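PDB 6C29: putative metal resistance protein from Proteus mirabilis, which probably acts as a protein-disulfide reductase (ScsB), its N-terminal periplasmic part of two immunoglobulin-fold domains priming the disulfide isomerase activity of its partner ScsC. Local coordinates for residues 31-36 and 138-143; 43-48 and 112-117; 70-75 and 91-96; 147-152 and 235-240. One frame throughout, in Å; residues are numbered along the deposited sequence. Where two conformers were deposited one is given.

Interaction 1: 31-36 and 138-143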
# COMPACT_ATOMS: atom_id res chain seq x y z
N LYS A 31 -9.00 -11.19 -11.79
CA LYS A 31 -8.11 -11.13 -10.64
C LYS A 31 -6.69 -11.22 -11.18
O LYS A 31 -6.39 -12.07 -12.03
CB LYS A 31 -8.39 -12.29 -9.67
CG LYS A 31 -9.70 -12.13 -8.93
CD LYS A 31 -10.10 -13.39 -8.16
CE LYS A 31 -9.12 -13.80 -7.09
NZ LYS A 31 -9.70 -14.97 -6.38
N ILE A 32 -5.83 -10.33 -10.69
CA ILE A 32 -4.43 -10.23 -11.11
C ILE A 32 -3.56 -10.25 -9.86
O ILE A 32 -3.86 -9.57 -8.87
CB ILE A 32 -4.21 -8.95 -11.89
CG1 ILE A 32 -5.05 -8.97 -13.16
CG2 ILE A 32 -2.76 -8.76 -12.25
CD1 ILE A 32 -5.46 -7.62 -13.57
N LEU A 33 -2.47 -11.01 -9.90
CA LEU A 33 -1.44 -10.94 -8.89
C LEU A 33 -0.21 -10.37 -9.50
O LEU A 33 0.30 -10.91 -10.47
CB LEU A 33 -1.10 -12.32 -8.32
CG LEU A 33 -2.10 -12.88 -7.32
CD1 LEU A 33 -1.76 -14.31 -7.00
CD2 LEU A 33 -2.08 -12.05 -6.03
N LEU A 34 0.28 -9.29 -8.94
CA LEU A 34 1.51 -8.65 -9.38
C LEU A 34 2.60 -8.92 -8.35
O LEU A 34 2.56 -8.37 -7.26
CB LEU A 34 1.32 -7.16 -9.56
CG LEU A 34 2.57 -6.42 -9.93
CD1 LEU A 34 3.06 -6.86 -11.30
CD2 LEU A 34 2.29 -4.92 -9.91
N GLU A 35 3.56 -9.77 -8.67
CA GLU A 35 4.66 -10.10 -7.78
C GLU A 35 5.86 -9.20 -8.12
O GLU A 35 6.19 -9.02 -9.29
CB GLU A 35 5.10 -11.56 -7.93
CG GLU A 35 4.01 -12.57 -7.63
CD GLU A 35 4.42 -13.97 -8.07
OE1 GLU A 35 5.13 -14.67 -7.30
OE2 GLU A 35 4.11 -14.34 -9.22
N VAL A 36 6.49 -8.66 -7.08
CA VAL A 36 7.68 -7.85 -7.22
C VAL A 36 8.76 -8.40 -6.32
O VAL A 36 8.55 -8.52 -5.12
CB VAL A 36 7.41 -6.41 -6.86
CG1 VAL A 36 8.66 -5.60 -7.00
CG2 VAL A 36 6.31 -5.83 -7.74
N GLU A 138 -5.21 -19.51 -7.01
CA GLU A 138 -6.17 -19.18 -5.95
C GLU A 138 -5.46 -19.18 -4.58
O GLU A 138 -5.66 -18.27 -3.75
CB GLU A 138 -7.35 -20.17 -5.97
CG GLU A 138 -8.50 -19.83 -5.03
CD GLU A 138 -9.30 -18.58 -5.45
OE1 GLU A 138 -9.05 -18.03 -6.54
OE2 GLU A 138 -10.19 -18.16 -4.66
N TRP A 139 -4.57 -20.14 -4.37
CA TRP A 139 -3.77 -20.17 -3.16
C TRP A 139 -2.86 -18.95 -3.08
O TRP A 139 -2.76 -18.33 -2.00
CB TRP A 139 -2.92 -21.44 -3.10
CG TRP A 139 -2.00 -21.52 -1.92
CD1 TRP A 139 -2.32 -21.91 -0.63
CD2 TRP A 139 -0.59 -21.23 -1.91
NE1 TRP A 139 -1.18 -21.85 0.17
CE2 TRP A 139 -0.12 -21.44 -0.59
CE3 TRP A 139 0.31 -20.80 -2.89
CZ2 TRP A 139 1.23 -21.27 -0.24
CZ3 TRP A 139 1.65 -20.62 -2.52
CH2 TRP A 139 2.09 -20.86 -1.21
N GLN A 140 -2.15 -18.64 -4.17
CA GLN A 140 -1.29 -17.46 -4.18
C GLN A 140 -2.11 -16.21 -3.90
O GLN A 140 -1.67 -15.37 -3.14
CB GLN A 140 -0.54 -17.30 -5.52
CG GLN A 140 0.60 -18.32 -5.77
CD GLN A 140 1.68 -17.73 -6.69
OE1 GLN A 140 1.52 -16.64 -7.25
NE2 GLN A 140 2.80 -18.44 -6.82
N TYR A 141 -3.31 -16.12 -4.47
CA TYR A 141 -4.14 -14.92 -4.29
C TYR A 141 -4.57 -14.81 -2.82
O TYR A 141 -4.54 -13.72 -2.23
CB TYR A 141 -5.39 -14.96 -5.19
CG TYR A 141 -5.88 -13.59 -5.50
CD1 TYR A 141 -6.70 -12.91 -4.64
CD2 TYR A 141 -5.51 -12.97 -6.69
CE1 TYR A 141 -7.10 -11.65 -4.93
CE2 TYR A 141 -5.90 -11.71 -6.99
CZ TYR A 141 -6.71 -11.06 -6.12
OH TYR A 141 -7.15 -9.77 -6.37
N ASN A 142 -5.00 -15.92 -2.21
CA ASN A 142 -5.41 -15.89 -0.81
C ASN A 142 -4.25 -15.61 0.12
O ASN A 142 -4.42 -14.91 1.12
CB ASN A 142 -6.10 -17.18 -0.45
CG ASN A 142 -7.50 -17.27 -1.05
OD1 ASN A 142 -8.11 -16.26 -1.39
ND2 ASN A 142 -8.00 -18.48 -1.18
N GLN A 143 -3.08 -16.15 -0.17
CA GLN A 143 -1.89 -15.84 0.60
C GLN A 143 -1.58 -14.34 0.56
O GLN A 143 -1.25 -13.74 1.58
CB GLN A 143 -0.66 -16.62 0.09
CG GLN A 143 -0.64 -18.14 0.33
CD GLN A 143 -0.49 -18.49 1.80
OE1 GLN A 143 0.57 -18.29 2.38
NE2 GLN A 143 -1.55 -18.99 2.40
O HOH W 1 -8.89 -15.83 -4.13
O HOH W 2 5.66 -17.20 -7.73

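Interaction 2: 43-48 and 112-117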
# COMPACT_ATOMS: atom_id res chain seq x y z
N LYS A 43 13.82 -1.03 -2.14
CA LYS A 43 12.44 -1.08 -1.69
C LYS A 43 11.49 -0.57 -2.74
O LYS A 43 11.91 0.07 -3.70
CB LYS A 43 12.30 -0.25 -0.41
CG LYS A 43 13.18 -0.77 0.73
CD LYS A 43 13.61 0.32 1.69
CE LYS A 43 14.68 -0.20 2.69
NZ LYS A 43 16.06 -0.30 2.12
N THR A 44 10.21 -0.89 -2.61
CA THR A 44 9.20 -0.16 -3.35
C THR A 44 8.26 0.45 -2.33
O THR A 44 8.52 0.38 -1.14
CB THR A 44 8.50 -1.03 -4.38
OG1 THR A 44 7.65 -0.22 -5.22
CG2 THR A 44 7.71 -2.17 -3.77
N TYR A 45 7.27 1.17 -2.83
CA TYR A 45 6.50 2.07 -1.99
C TYR A 45 5.06 1.66 -1.81
O TYR A 45 4.46 0.97 -2.62
CB TYR A 45 6.51 3.44 -2.60
CG TYR A 45 7.83 4.14 -2.69
CD1 TYR A 45 8.29 4.96 -1.67
CD2 TYR A 45 8.60 4.03 -3.83
CE1 TYR A 45 9.49 5.66 -1.77
CE2 TYR A 45 9.78 4.72 -3.96
CZ TYR A 45 10.22 5.54 -2.92
OH TYR A 45 11.40 6.23 -3.05
N TRP A 46 4.50 2.15 -0.71
CA TRP A 46 3.09 2.03 -0.41
C TRP A 46 2.30 3.09 -1.15
O TRP A 46 2.89 3.96 -1.81
CB TRP A 46 2.92 2.15 1.10
CG TRP A 46 1.59 1.82 1.71
CD1 TRP A 46 0.81 0.74 1.46
CD2 TRP A 46 0.92 2.58 2.72
NE1 TRP A 46 -0.32 0.77 2.25
CE2 TRP A 46 -0.27 1.89 3.04
CE3 TRP A 46 1.20 3.77 3.40
CZ2 TRP A 46 -1.18 2.33 3.97
CZ3 TRP A 46 0.27 4.21 4.36
CH2 TRP A 46 -0.88 3.47 4.64
N ARG A 47 0.99 3.08 -0.99
CA ARG A 47 0.16 4.07 -1.67
C ARG A 47 0.45 5.50 -1.23
O ARG A 47 0.24 6.44 -2.00
CB ARG A 47 -1.32 3.76 -1.45
CG ARG A 47 -1.77 3.86 -0.03
CD ARG A 47 -3.23 3.47 0.12
NE ARG A 47 -3.58 3.64 1.51
CZ ARG A 47 -4.20 2.75 2.27
NH1 ARG A 47 -4.62 1.58 1.74
NH2 ARG A 47 -4.41 3.01 3.54
N SER A 48 0.90 5.67 0.02
CA SER A 48 1.40 6.93 0.56
C SER A 48 2.88 6.74 0.85
O SER A 48 3.26 6.21 1.87
CB SER A 48 0.66 7.33 1.83
OG SER A 48 -0.70 7.66 1.50
N SER A 112 8.16 1.93 -9.00
CA SER A 112 9.10 2.73 -8.28
C SER A 112 9.94 1.88 -7.35
O SER A 112 9.40 1.01 -6.62
CB SER A 112 8.36 3.78 -7.49
OG SER A 112 7.35 3.09 -6.77
N THR A 113 11.25 2.06 -7.39
CA THR A 113 12.13 1.37 -6.47
C THR A 113 13.04 2.41 -5.88
O THR A 113 13.34 3.43 -6.53
CB THR A 113 12.93 0.23 -7.16
OG1 THR A 113 13.65 0.72 -8.29
CG2 THR A 113 11.98 -0.91 -7.63
N CYS A 114 13.49 2.16 -4.68
CA CYS A 114 14.31 3.12 -3.96
C CYS A 114 15.44 2.49 -3.18
O CYS A 114 15.25 1.50 -2.49
CB CYS A 114 13.45 3.93 -3.02
SG CYS A 114 14.43 5.05 -1.99
N SER A 115 16.61 3.10 -3.27
CA SER A 115 17.67 2.73 -2.37
C SER A 115 17.98 4.02 -1.59
O SER A 115 17.54 4.17 -0.44
CB SER A 115 18.85 2.14 -3.15
OG SER A 115 19.83 1.54 -2.31
N ASN A 116 18.68 4.94 -2.21
CA ASN A 116 18.77 6.33 -1.77
C ASN A 116 18.26 7.31 -2.83
O ASN A 116 18.23 8.52 -2.61
CB ASN A 116 20.20 6.70 -1.43
CG ASN A 116 21.10 6.74 -2.66
OD1 ASN A 116 21.10 5.82 -3.49
ND2 ASN A 116 21.83 7.84 -2.81
N VAL A 117 17.92 6.76 -3.98
CA VAL A 117 17.34 7.47 -5.12
C VAL A 117 16.10 6.69 -5.45
O VAL A 117 16.09 5.49 -5.20
CB VAL A 117 18.29 7.52 -6.35
CG1 VAL A 117 18.86 6.14 -6.63
CG2 VAL A 117 17.57 8.02 -7.64
O HOH W 3 15.96 2.03 0.71

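Interaction 3: 70-75 and 91-96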
# COMPACT_ATOMS: atom_id res chain seq x y z
N HIS A 70 -5.22 -3.77 -4.06
CA HIS A 70 -5.16 -4.08 -2.64
C HIS A 70 -3.72 -3.90 -2.20
O HIS A 70 -2.78 -4.42 -2.81
CB HIS A 70 -5.61 -5.51 -2.35
CG HIS A 70 -7.01 -5.81 -2.77
ND1 HIS A 70 -8.10 -5.53 -1.98
CD2 HIS A 70 -7.49 -6.41 -3.88
CE1 HIS A 70 -9.20 -5.93 -2.60
NE2 HIS A 70 -8.86 -6.46 -3.76
N TRP A 71 -3.53 -3.13 -1.14
CA TRP A 71 -2.19 -2.83 -0.67
C TRP A 71 -1.84 -3.68 0.53
O TRP A 71 -2.46 -3.55 1.59
CB TRP A 71 -2.07 -1.36 -0.30
CG TRP A 71 -2.20 -0.43 -1.46
CD1 TRP A 71 -3.33 0.15 -1.91
CD2 TRP A 71 -1.14 0.01 -2.32
NE1 TRP A 71 -3.06 0.94 -3.01
CE2 TRP A 71 -1.72 0.86 -3.28
CE3 TRP A 71 0.23 -0.25 -2.39
CZ2 TRP A 71 -0.95 1.47 -4.29
CZ3 TRP A 71 0.99 0.37 -3.37
CH2 TRP A 71 0.39 1.19 -4.32
N PRO A 72 -0.84 -4.55 0.42
CA PRO A 72 -0.38 -5.28 1.59
C PRO A 72 0.06 -4.33 2.68
O PRO A 72 0.49 -3.19 2.40
CB PRO A 72 0.77 -6.13 1.05
CG PRO A 72 0.41 -6.29 -0.42
CD PRO A 72 -0.13 -4.97 -0.80
N SER A 73 -0.06 -4.79 3.91
CA SER A 73 0.30 -3.97 5.04
C SER A 73 1.75 -3.49 4.87
O SER A 73 2.63 -4.33 4.63
CB SER A 73 0.10 -4.77 6.34
OG SER A 73 0.08 -3.90 7.43
N PRO A 74 2.02 -2.17 5.00
CA PRO A 74 3.37 -1.68 4.68
C PRO A 74 4.33 -1.72 5.85
O PRO A 74 3.98 -2.08 6.98
CB PRO A 74 3.11 -0.22 4.28
CG PRO A 74 1.97 0.17 5.21
CD PRO A 74 1.09 -1.06 5.27
N SER A 75 5.56 -1.34 5.57
CA SER A 75 6.58 -1.15 6.57
C SER A 75 7.14 0.27 6.46
O SER A 75 6.94 0.93 5.43
CB SER A 75 7.70 -2.18 6.37
OG SER A 75 7.21 -3.49 6.56
N VAL A 91 7.10 -8.14 -2.53
CA VAL A 91 5.73 -7.82 -2.23
C VAL A 91 4.85 -8.35 -3.36
O VAL A 91 5.28 -8.41 -4.51
CB VAL A 91 5.55 -6.30 -2.04
CG1 VAL A 91 5.98 -5.52 -3.29
CG2 VAL A 91 4.13 -5.95 -1.67
N VAL A 92 3.63 -8.75 -3.03
CA VAL A 92 2.65 -9.22 -4.02
C VAL A 92 1.37 -8.42 -3.91
O VAL A 92 0.76 -8.40 -2.84
CB VAL A 92 2.30 -10.71 -3.82
CG1 VAL A 92 1.35 -11.18 -4.93
CG2 VAL A 92 3.54 -11.53 -3.86
N PHE A 93 0.99 -7.73 -4.98
CA PHE A 93 -0.19 -6.90 -5.02
C PHE A 93 -1.36 -7.66 -5.66
O PHE A 93 -1.30 -7.98 -6.84
CB PHE A 93 0.08 -5.61 -5.81
CG PHE A 93 1.18 -4.77 -5.25
CD1 PHE A 93 0.99 -4.05 -4.09
CD2 PHE A 93 2.42 -4.68 -5.88
CE1 PHE A 93 1.99 -3.27 -3.56
CE2 PHE A 93 3.43 -3.89 -5.34
CZ PHE A 93 3.21 -3.18 -4.19
N PRO A 94 -2.41 -7.97 -4.89
CA PRO A 94 -3.65 -8.43 -5.51
C PRO A 94 -4.45 -7.28 -6.09
O PRO A 94 -4.62 -6.26 -5.41
CB PRO A 94 -4.41 -9.09 -4.35
CG PRO A 94 -3.59 -8.83 -3.10
CD PRO A 94 -2.55 -7.82 -3.44
N ILE A 95 -4.90 -7.45 -7.32
CA ILE A 95 -5.62 -6.45 -8.08
C ILE A 95 -6.89 -7.11 -8.63
O ILE A 95 -6.89 -8.30 -8.93
CB ILE A 95 -4.75 -5.91 -9.21
CG1 ILE A 95 -3.50 -5.24 -8.62
CG2 ILE A 95 -5.51 -4.94 -10.06
CD1 ILE A 95 -2.38 -5.10 -9.59
N GLU A 96 -7.97 -6.34 -8.68
CA GLU A 96 -9.21 -6.82 -9.27
C GLU A 96 -9.70 -5.79 -10.27
O GLU A 96 -9.65 -4.60 -10.01
CB GLU A 96 -10.27 -7.08 -8.20
CG GLU A 96 -9.94 -8.27 -7.29
CD GLU A 96 -10.96 -8.50 -6.18
OE1 GLU A 96 -11.97 -9.20 -6.42
OE2 GLU A 96 -10.75 -8.00 -5.05

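Interaction 4: 147-152 and 235-240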
# COMPACT_ATOMS: atom_id res chain seq x y z
N LYS A 147 -2.37 -10.69 3.71
CA LYS A 147 -1.44 -9.65 4.15
C LYS A 147 -2.02 -8.24 4.02
O LYS A 147 -1.36 -7.26 4.39
CB LYS A 147 -0.15 -9.76 3.34
CG LYS A 147 0.55 -11.12 3.46
CD LYS A 147 1.80 -11.22 2.59
CE LYS A 147 2.52 -12.56 2.77
NZ LYS A 147 1.71 -13.69 2.26
N VAL A 148 -3.22 -8.13 3.47
CA VAL A 148 -3.89 -6.85 3.27
C VAL A 148 -4.67 -6.44 4.52
O VAL A 148 -5.39 -7.28 5.10
CB VAL A 148 -4.80 -6.91 2.04
CG1 VAL A 148 -5.58 -5.61 1.81
CG2 VAL A 148 -3.93 -7.27 0.78
N PRO A 149 -4.52 -5.17 4.96
CA PRO A 149 -5.29 -4.75 6.14
C PRO A 149 -6.80 -4.92 5.97
O PRO A 149 -7.32 -4.80 4.87
CB PRO A 149 -4.90 -3.30 6.29
CG PRO A 149 -3.54 -3.17 5.65
CD PRO A 149 -3.70 -4.08 4.46
N VAL A 150 -7.48 -5.27 7.06
CA VAL A 150 -8.94 -5.40 7.07
C VAL A 150 -9.58 -4.24 7.78
O VAL A 150 -8.91 -3.48 8.43
CB VAL A 150 -9.37 -6.73 7.68
CG1 VAL A 150 -8.91 -7.86 6.74
CG2 VAL A 150 -8.85 -6.90 9.04
N THR A 151 -10.89 -4.10 7.62
CA THR A 151 -11.56 -2.88 8.08
C THR A 151 -12.29 -3.11 9.39
O THR A 151 -13.04 -2.26 9.85
CB THR A 151 -12.56 -2.37 7.03
OG1 THR A 151 -13.43 -3.44 6.67
CG2 THR A 151 -11.81 -1.85 5.80
N SER A 152 -12.08 -4.24 10.02
CA SER A 152 -12.61 -4.45 11.36
C SER A 152 -11.60 -5.16 12.21
O SER A 152 -10.60 -5.71 11.71
CB SER A 152 -13.93 -5.23 11.33
OG SER A 152 -13.72 -6.51 10.82
N GLY A 235 0.60 -9.23 14.59
CA GLY A 235 0.34 -9.85 13.30
C GLY A 235 -1.01 -9.54 12.66
O GLY A 235 -1.35 -10.10 11.61
N TYR A 236 -1.77 -8.65 13.29
CA TYR A 236 -3.03 -8.16 12.76
C TYR A 236 -2.85 -6.79 12.18
O TYR A 236 -2.09 -6.01 12.72
CB TYR A 236 -4.09 -8.11 13.85
CG TYR A 236 -5.53 -8.10 13.39
CD1 TYR A 236 -6.16 -6.92 13.00
CD2 TYR A 236 -6.26 -9.28 13.36
CE1 TYR A 236 -7.53 -6.91 12.57
CE2 TYR A 236 -7.59 -9.29 12.95
CZ TYR A 236 -8.22 -8.12 12.57
OH TYR A 236 -9.55 -8.17 12.18
N SER A 237 -3.55 -6.50 11.10
CA SER A 237 -3.46 -5.23 10.43
C SER A 237 -4.82 -4.67 10.14
O SER A 237 -5.60 -5.30 9.44
CB SER A 237 -2.67 -5.39 9.14
OG SER A 237 -2.52 -4.17 8.48
N ARG A 238 -5.09 -3.46 10.63
CA ARG A 238 -6.39 -2.80 10.54
C ARG A 238 -6.28 -1.47 9.83
O ARG A 238 -5.50 -0.60 10.22
CB ARG A 238 -6.94 -2.59 11.96
CG ARG A 238 -8.12 -1.64 12.11
CD ARG A 238 -9.43 -2.11 11.49
NE ARG A 238 -10.41 -1.03 11.42
CZ ARG A 238 -11.29 -0.75 12.36
NH1 ARG A 238 -11.38 -1.48 13.45
NH2 ARG A 238 -12.09 0.27 12.19
N GLN A 239 -7.10 -1.33 8.79
CA GLN A 239 -7.33 -0.09 8.08
C GLN A 239 -8.41 0.72 8.77
O GLN A 239 -9.51 0.20 9.01
CB GLN A 239 -7.72 -0.41 6.64
CG GLN A 239 -8.23 0.77 5.87
CD GLN A 239 -7.16 1.79 5.55
OE1 GLN A 239 -6.04 1.45 5.19
NE2 GLN A 239 -7.51 3.06 5.70
N VAL A 240 -8.09 1.96 9.12
CA VAL A 240 -9.01 2.89 9.74
C VAL A 240 -9.31 4.02 8.78
O VAL A 240 -8.40 4.61 8.17
CB VAL A 240 -8.42 3.45 11.01
CG1 VAL A 240 -9.37 4.44 11.64
CG2 VAL A 240 -8.12 2.35 11.99

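Interaction 1: 31-36 and 138-143
Strand residues 31-36 meet helix residues 138-143 with axes 9.3 Å apart and directions 69° apart, and Leu-33 lies nearest to Tyr-141 along the backbones. Lys-31 and Tyr-141 carry much of the contact. The CE atom of Lys-31 sits over the centre of the Tyr-141 ring, 3.4 Å from the centroid and only 6° off the normal, a CH-pi contact. A bend at chi3 (61°) places CE there. The ammonium NZ lies a little farther out over the same face, in a cation-pi contact. From there it forms a salt bridge to Glu-138, with NZ 3.1 Å from OE1, met on the syn side. A water accepts a bond from Lys-31 NZ and donates one to Asn-142 OD1, so the lysine charge has several partners.

The helix 137-145 lies across the sheet of the first immunoglobulin-fold domain, which includes strands 16-24, 30-38 and 90-97. Tyr-141 also touches Pro-94 and Glu-96 of strand 90-97 and bonds through OH to Ile-95 O.

Leu-33 meets the ring obliquely, its CG 3.5 Å from Tyr-141 CD2. Its CD1 lies 3.6 Å from Gln-140 CB. Glu-35 and Gln-140 cross at about a right angle, joined by a water that donates to Glu-35 OE1 and accepts from Gln-140 NE2. The stronger partner of Glu-35 is Arg-19, in a salt bridge.

Interaction 2: 43-48 and 112-117
Tyr-45 lies beside Ser-112 and Cys-114, with Thr-44 and Lys-43 completing its side of the contact. The Tyr-45 ring meets Ser-112 at its edge, near the ring plane, with CD2 3.3 Å from OG. That hydroxyl is also hydrogen-bonded to the backbone oxygen of Val-54, which fixes where it sits. Farther round the ring, Cys-114 approaches obliquely. Its CB is 3.1 Å from Tyr-45 OH and 3.6 Å from Tyr-45 CZ. In the conformer given, its SG makes a sulfur-aromatic contact 5.5 Å from the ring centroid.

Thr-44 uses its hydroxyl against the facing backbone. OG1 is anti to the backbone N (chi1 -172°) and donates to Ser-112 O over 2.6 Å, nearly in line with the carbonyl bond. Lys-43 and Cys-114 form one antiparallel hydrogen-bonded pair. Lys-43 N reaches Cys-114 O at 2.9 Å, and Cys-114 N reaches Lys-43 O at 2.8 Å. The Lys-43 chain bends at its last torsion (chi4 78°), and NZ donates to a water that donates to Ser-115 O.

The bridge joins strand 43-45 to the end of strand 104-114 within the first immunoglobulin-fold domain. Cys-118 follows close by, and Tyr-45 touches it too. Cys-114 and Cys-118 are the cysteines of this chain and probably form its redox pair, as in DsbD. The contact thus holds the backbone of Cys-114 by two bonds. In the conformer given, Cys-114 SG lies 3.4 Å from Tyr-45 OH, so the tyrosine hydroxyl may influence the surroundings of the sulfur.

Interaction 3: 70-75 and 91-96
His-70 and Glu-96 meet in an uncommon way: the carboxylate takes the imidazole N-H on its anti lone pair. In the Glu-96 conformer given, NE2 donates to OE2 over 2.8 Å. The carboxylate and the imidazole are nearly coplanar, their planes 26° apart, and OE2 lies close to the ring plane at its edge. The Glu-96 chain runs extended beyond CG, which lets its end reach the ring. A negative charge here would be expected to favour a proton on NE2.

A second bond holds the same residue: His-70 N donates to Pro-94 O over 2.9 Å, almost straight along the carbonyl direction. The His-70 ring turns its edge to that oxygen as well, with CD2 3.3 Å from Pro-94 O. The backbone oxygen of His-70 is buried here without a partner in the model. It lies at the edge of the Phe-93 ring, near its plane.

Residues 70-75 are the loop that leaves strand 68-69, an outer strand of the same sheet as 90-97 in the first immunoglobulin-fold domain. The loop runs on toward strand 75-77 of a second sheet.

Pro-72 points toward the strand. Its CG packs against Val-91 CG2 at 3.9 Å and close to Val-92 O, and its CD lies 3.6 Å from Phe-93 CD1. Trp-71 points away at CB, but its six-membered ring comes back to Phe-93. Its CE3 lies 3.7 Å from Phe-93 CE1, and the two rings meet obliquely with planes 76° apart. Trp-69 and Tyr-87 also meet the Phe-93 ring.

Interaction 4: 147-152 and 235-240
Val-150 is bridged to strand residues 236-240 by two backbone bonds. Val-150 N donates to Ser-237 O at 3.0 Å, and Gln-239 N donates to Val-150 O at 2.8 Å. The bridge is single, and the touching parts of the chain run at 84° to each other, so the segments cross here and do not continue as paired strands.

One side-chain hydrogen bond crosses the contact. Tyr-236 OH donates to Ser-152 O over 2.7 Å, with that oxygen in the plane of the ring at its edge. Tyr-236 CG is anti to the backbone N (chi1 -159°), which sends CG out beside the carbonyl carbon. Val-150 CG2 packs obliquely on the ring, 3.8 Å from CE1, the two side chains crossing at about a right angle.

Arg-238 is held from both sides of the contact. Its NE donates to Gln-239 O over 2.9 Å, and NH1 bonds to Gly-153 O, just past Ser-152. The face of the guanidinium lies against Thr-151 O, which sits 3.2 Å above the plane. Although NE is close to that oxygen, the angle is too poor for a hydrogen bond.

Pro-149 supplies van der Waals contact, its CG 3.2 Å from Ser-237 OG in the conformer given. That hydroxyl bonds to Ser-73 of the first domain, and Gln-239 OE1 bonds to Arg-47. Residues 147-152 are a linker between helix 137-145 and strand 155-163. They cross strand 236-243, an outer strand of a sheet in the second domain, next to strand 226-233.

Interactions 1 and 3 share one sheet, strands 30-38 and 90-97 being neighbours in it; their centres are 9 Å apart. Interaction 4 lies where the two domains meet. Its centre is about 12 Å from that of interaction 3, and Ser-73 OG and Ser-237 OG, 2.8 Å apart, tie the two. A further tie runs from interaction 2 to interaction 4, between Arg-47 NH2 and Gln-239 OE1, although their centres are 22 Å apart. Interaction 2 holds the probable redox cysteine, Cys-114. Its other segment packs on Trp-71 of interaction 3, with Arg-47 CB 3.4 Å from Trp-71 CE2. Interactions 1 and 2 do not touch, their centres being about 21 Å apart.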